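Local coordinates for protein oxygen-independent coproporphyrinogen III oxidase (Escherichia coli, PDB 1OLT) that catalyses the anaerobic, S-adenosylmethionine-dependent oxidative decarboxylation of two propionate groups of coproporphyrinogen III to give protoporphyrinogen IX in heme biosynthesis, at residues V146-L156 with N183-L194. Residues are numbered along the deposited sequence; the frame is centred on the assembly and turned at random.
Sequences VDPREIELDVL and NREQDEEFIFAL. With SAM (S-adenosylmethionine), chain C; SF4 (iron/sulfur cluster), chain B.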
# COMPACT_ATOMS: atom_id res chain seq x y z
N VAL A 146 6.58 9.77 -5.39
CA VAL A 146 7.59 10.67 -5.92
C VAL A 146 8.94 10.22 -5.43
O VAL A 146 9.13 10.07 -4.24
CB VAL A 146 7.36 12.14 -5.44
CG1 VAL A 146 8.46 13.04 -6.00
CG2 VAL A 146 6.02 12.65 -5.89
N ASP A 147 9.88 10.02 -6.33
CA ASP A 147 11.29 9.80 -5.98
C ASP A 147 11.98 11.19 -5.93
O ASP A 147 11.95 11.93 -6.93
CB ASP A 147 11.90 8.95 -7.09
CG ASP A 147 13.40 8.73 -6.96
OD1 ASP A 147 13.98 8.85 -5.86
OD2 ASP A 147 14.06 8.36 -7.97
N PRO A 148 12.60 11.57 -4.82
CA PRO A 148 13.16 12.93 -4.70
C PRO A 148 14.61 13.03 -5.31
O PRO A 148 15.58 13.53 -4.62
CB PRO A 148 13.21 13.13 -3.21
CG PRO A 148 13.61 11.68 -2.72
CD PRO A 148 12.76 10.79 -3.59
N ARG A 149 14.77 12.50 -6.50
CA ARG A 149 16.02 12.53 -7.27
C ARG A 149 15.63 12.81 -8.71
O ARG A 149 14.54 12.46 -9.13
CB ARG A 149 16.73 11.20 -7.21
CG ARG A 149 17.30 10.89 -5.90
CD ARG A 149 17.89 9.47 -5.84
NE ARG A 149 16.83 8.45 -5.91
CZ ARG A 149 17.01 7.19 -6.22
NH1 ARG A 149 18.23 6.71 -6.44
NH2 ARG A 149 15.96 6.36 -6.25
N GLU A 150 16.51 13.49 -9.43
CA GLU A 150 16.31 13.80 -10.87
C GLU A 150 14.91 14.39 -11.14
O GLU A 150 14.13 13.97 -12.04
CB GLU A 150 16.63 12.55 -11.68
CG GLU A 150 18.08 12.11 -11.48
CD GLU A 150 18.47 10.90 -12.36
OE1 GLU A 150 17.99 10.84 -13.49
OE2 GLU A 150 19.20 9.97 -11.88
N ILE A 151 14.56 15.35 -10.33
CA ILE A 151 13.26 15.99 -10.47
C ILE A 151 13.45 17.46 -10.08
O ILE A 151 14.21 17.75 -9.21
CB ILE A 151 12.17 15.26 -9.60
CG1 ILE A 151 10.77 15.72 -9.94
CG2 ILE A 151 12.37 15.41 -8.10
CD1 ILE A 151 9.72 14.99 -9.14
N GLU A 152 12.72 18.35 -10.73
CA GLU A 152 12.78 19.77 -10.40
C GLU A 152 11.58 20.09 -9.49
O GLU A 152 10.52 19.46 -9.57
CB GLU A 152 12.74 20.61 -11.68
CG GLU A 152 14.02 20.55 -12.49
CD GLU A 152 15.25 20.63 -11.63
OE1 GLU A 152 15.43 21.68 -10.99
OE2 GLU A 152 16.01 19.62 -11.55
N LEU A 153 11.76 21.05 -8.60
CA LEU A 153 10.67 21.47 -7.71
C LEU A 153 9.39 21.86 -8.47
O LEU A 153 8.30 21.59 -7.98
CB LEU A 153 11.10 22.68 -6.88
CG LEU A 153 12.11 22.47 -5.75
CD1 LEU A 153 12.40 23.87 -5.09
CD2 LEU A 153 11.64 21.59 -4.74
N ASP A 154 9.50 22.47 -9.66
CA ASP A 154 8.29 22.88 -10.38
C ASP A 154 7.46 21.76 -10.91
O ASP A 154 6.36 22.00 -11.34
CB ASP A 154 8.57 23.96 -11.42
CG ASP A 154 9.24 23.44 -12.66
OD1 ASP A 154 9.43 22.21 -12.85
OD2 ASP A 154 9.61 24.22 -13.53
N VAL A 155 7.93 20.52 -10.88
CA VAL A 155 7.08 19.37 -11.18
C VAL A 155 5.92 19.28 -10.15
O VAL A 155 4.81 18.85 -10.49
CB VAL A 155 7.88 18.03 -11.30
CG1 VAL A 155 6.97 16.79 -11.41
CG2 VAL A 155 8.88 18.07 -12.46
N LEU A 156 6.17 19.66 -8.90
CA LEU A 156 5.11 19.69 -7.89
C LEU A 156 4.03 20.70 -8.24
O LEU A 156 2.84 20.39 -8.11
CB LEU A 156 5.66 19.97 -6.49
CG LEU A 156 6.68 18.93 -5.98
CD1 LEU A 156 7.08 19.32 -4.57
CD2 LEU A 156 6.27 17.50 -6.10
N ASN A 183 22.71 2.04 -3.19
CA ASN A 183 22.64 2.81 -4.42
C ASN A 183 21.49 3.78 -4.45
O ASN A 183 20.82 3.91 -5.49
CB ASN A 183 22.59 1.87 -5.67
CG ASN A 183 22.91 2.60 -6.94
OD1 ASN A 183 23.67 3.64 -6.94
ND2 ASN A 183 22.37 2.07 -8.10
N ARG A 184 21.26 4.48 -3.32
CA ARG A 184 20.23 5.48 -3.25
C ARG A 184 20.77 6.80 -2.65
O ARG A 184 20.18 7.40 -1.77
CB ARG A 184 18.99 5.03 -2.49
CG ARG A 184 17.74 5.92 -2.92
CD ARG A 184 16.71 5.73 -2.04
NE ARG A 184 15.62 6.64 -2.23
CZ ARG A 184 14.46 6.38 -2.82
NH1 ARG A 184 14.22 5.23 -3.43
NH2 ARG A 184 13.52 7.33 -2.79
N GLU A 185 21.91 7.23 -3.17
CA GLU A 185 22.47 8.51 -2.84
C GLU A 185 21.42 9.58 -3.22
O GLU A 185 20.91 9.58 -4.31
CB GLU A 185 23.74 8.77 -3.63
CG GLU A 185 24.28 10.17 -3.47
CD GLU A 185 24.82 10.40 -2.10
OE1 GLU A 185 25.34 9.40 -1.53
OE2 GLU A 185 24.74 11.60 -1.62
N GLN A 186 21.15 10.47 -2.29
CA GLN A 186 20.18 11.53 -2.46
C GLN A 186 20.57 12.75 -1.61
O GLN A 186 21.35 12.68 -0.57
CB GLN A 186 18.72 10.99 -2.18
CG GLN A 186 18.56 10.45 -0.98
CD GLN A 186 17.30 9.57 -0.78
OE1 GLN A 186 16.45 9.36 -1.65
NE2 GLN A 186 17.19 9.11 0.46
N ASP A 187 20.12 13.89 -2.09
CA ASP A 187 20.56 15.14 -1.49
C ASP A 187 19.56 15.53 -0.40
O ASP A 187 18.44 15.81 -0.70
CB ASP A 187 20.64 16.20 -2.58
CG ASP A 187 21.20 17.49 -2.10
OD1 ASP A 187 20.74 18.06 -1.07
OD2 ASP A 187 22.11 18.03 -2.70
N GLU A 188 20.00 15.55 0.87
CA GLU A 188 19.12 15.79 2.01
C GLU A 188 18.49 17.19 1.91
O GLU A 188 17.30 17.38 2.21
CB GLU A 188 19.91 15.70 3.30
CG GLU A 188 19.09 15.95 4.55
CD GLU A 188 19.91 15.76 5.83
OE1 GLU A 188 20.50 14.69 6.04
OE2 GLU A 188 20.03 16.69 6.55
N GLU A 189 19.26 18.17 1.48
CA GLU A 189 18.73 19.54 1.35
C GLU A 189 17.65 19.60 0.33
O GLU A 189 16.64 20.30 0.51
CB GLU A 189 19.82 20.56 1.02
CG GLU A 189 20.77 20.77 2.16
CD GLU A 189 20.14 21.51 3.32
OE1 GLU A 189 19.22 22.35 3.08
OE2 GLU A 189 20.55 21.24 4.49
N PHE A 190 17.81 18.83 -0.73
CA PHE A 190 16.78 18.80 -1.75
C PHE A 190 15.50 18.08 -1.26
O PHE A 190 14.38 18.47 -1.62
CB PHE A 190 17.29 18.18 -3.04
CG PHE A 190 16.29 18.26 -4.15
CD1 PHE A 190 16.05 19.46 -4.78
CD2 PHE A 190 15.57 17.16 -4.51
CE1 PHE A 190 15.12 19.54 -5.80
CE2 PHE A 190 14.62 17.25 -5.50
CZ PHE A 190 14.42 18.47 -6.14
N ILE A 191 15.66 17.02 -0.49
CA ILE A 191 14.49 16.39 0.11
C ILE A 191 13.68 17.36 0.94
O ILE A 191 12.44 17.40 0.83
CB ILE A 191 14.85 15.12 0.85
CG1 ILE A 191 15.27 14.05 -0.15
CG2 ILE A 191 13.68 14.59 1.66
CD1 ILE A 191 15.98 12.84 0.50
N PHE A 192 14.36 18.12 1.79
CA PHE A 192 13.69 19.15 2.61
C PHE A 192 13.04 20.21 1.72
O PHE A 192 11.90 20.62 1.96
CB PHE A 192 14.68 19.83 3.54
CG PHE A 192 14.82 19.12 4.85
CD1 PHE A 192 15.48 17.89 4.91
CD2 PHE A 192 14.31 19.67 6.03
CE1 PHE A 192 15.61 17.18 6.09
CE2 PHE A 192 14.43 18.98 7.22
CZ PHE A 192 15.06 17.70 7.26
N ALA A 193 13.76 20.65 0.67
CA ALA A 193 13.18 21.65 -0.22
C ALA A 193 11.91 21.14 -0.90
O ALA A 193 10.92 21.84 -1.03
CB ALA A 193 14.21 22.09 -1.30
N LEU A 194 11.95 19.92 -1.35
CA LEU A 194 10.86 19.35 -2.07
C LEU A 194 9.63 19.20 -1.19
O LEU A 194 8.54 19.61 -1.58
CB LEU A 194 11.27 17.98 -2.60
CG LEU A 194 10.46 17.32 -3.69
CD1 LEU A 194 10.44 18.12 -4.96
CD2 LEU A 194 11.03 15.90 -3.96
N SAM C . 9.81 5.02 -6.68
CA SAM C . 9.63 6.01 -5.63
C SAM C . 10.78 6.06 -4.61
O SAM C . 11.57 5.06 -4.51
OXT SAM C . 10.89 7.12 -4.02
CB SAM C . 8.34 5.62 -4.89
CG SAM C . 8.34 4.63 -3.75
SD SAM C . 8.63 2.94 -4.19
CE SAM C . 7.41 2.57 -5.46
C5' SAM C . 7.63 2.05 -2.87
C4' SAM C . 8.28 1.78 -1.47
O4' SAM C . 8.51 0.40 -1.19
C3' SAM C . 9.67 2.37 -1.31
O3' SAM C . 9.67 3.79 -1.15
C2' SAM C . 10.27 1.56 -0.16
O2' SAM C . 10.07 2.24 1.09
C1' SAM C . 9.46 0.29 -0.15
N9 SAM C . 10.24 -0.90 -0.40
C8 SAM C . 10.72 -1.28 -1.63
N7 SAM C . 11.36 -2.44 -1.50
C5 SAM C . 11.27 -2.82 -0.18
C6 SAM C . 11.75 -3.94 0.52
N6 SAM C . 12.43 -4.93 -0.06
N1 SAM C . 11.48 -4.01 1.86
C2 SAM C . 10.77 -2.99 2.49
N3 SAM C . 10.30 -1.91 1.82
C4 SAM C . 10.57 -1.83 0.50
FE1 SF4 B . 12.41 2.50 -8.16
FE2 SF4 B . 12.20 0.87 -6.07
FE3 SF4 B . 11.60 3.35 -5.97
FE4 SF4 B . 13.86 2.66 -6.15
S1 SF4 B . 12.59 2.18 -4.30
S2 SF4 B . 13.13 4.43 -7.28
S3 SF4 B . 13.86 1.08 -7.53
S4 SF4 B . 10.60 1.80 -7.10
O HOH W 1 18.30 14.15 -4.25
O HOH W 2 18.69 4.01 -7.19
O HOH W 3 21.01 7.83 -6.32
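Arg149 and Arg184 stack beside the [4Fe-4S] cluster of the radical SAM core, where the loop after the parallel strand 140-146 meets the loop leading into helix 188-200. Arg184 grips the carboxylate of S-adenosylmethionine with two nearly straight bonds, NH1 to SAM O at 2.9 Å (169°) and NH2 to SAM OXT, while SAM O and SAM N both ligate iron FE3. The Arg149 guanidinium lies on Arg184 with the planes 30° apart; Arg184 CG sits over its centre, and Arg149 NH2 is 3.6 Å from SF4 S2. Asp147 lies close to both arginines. Its OD1 receives NE (2.9 Å, on the syn lone pair) and NH2 of Arg149 side-on, in the guanidinium plane, but stands over a face of Arg184, 3.5 Å from Arg184 NH2, an interaction of charge alone. The carboxylates of Asp147 and S-adenosylmethionine probably balance the charge of the stacked pair. Replacing Arg149 by alanine is likely to cost Asp147 OD1 both of that residue's N-H donors and Arg184 its stacked partner. In the second shell, Gln186 OE1 accepts from Arg184 NE at 2.9 Å, while Gln186 NE2 is held by the carbonyl of Val171 on strand 166-172. Waters link Arg149 NH1 to the carbonyl oxygens of Asn183 and Glu185. Farther out the contact turns apolar: Pro148, centre of an inverse gamma turn, presses CB on Leu194 CD2 (3.6 Å) and Ile191 CG1. Leu194, its CG swung opposite the backbone N (chi1 -164°), reaches across to Leu153 CD2 and Leu156 CD1, both of which meet Leu194 CD1. The Phe190 ring has Ile151 CG2 at its edge, and a water accepts from Asp187 N and donates to Pro148 O, both at 2.8 Å.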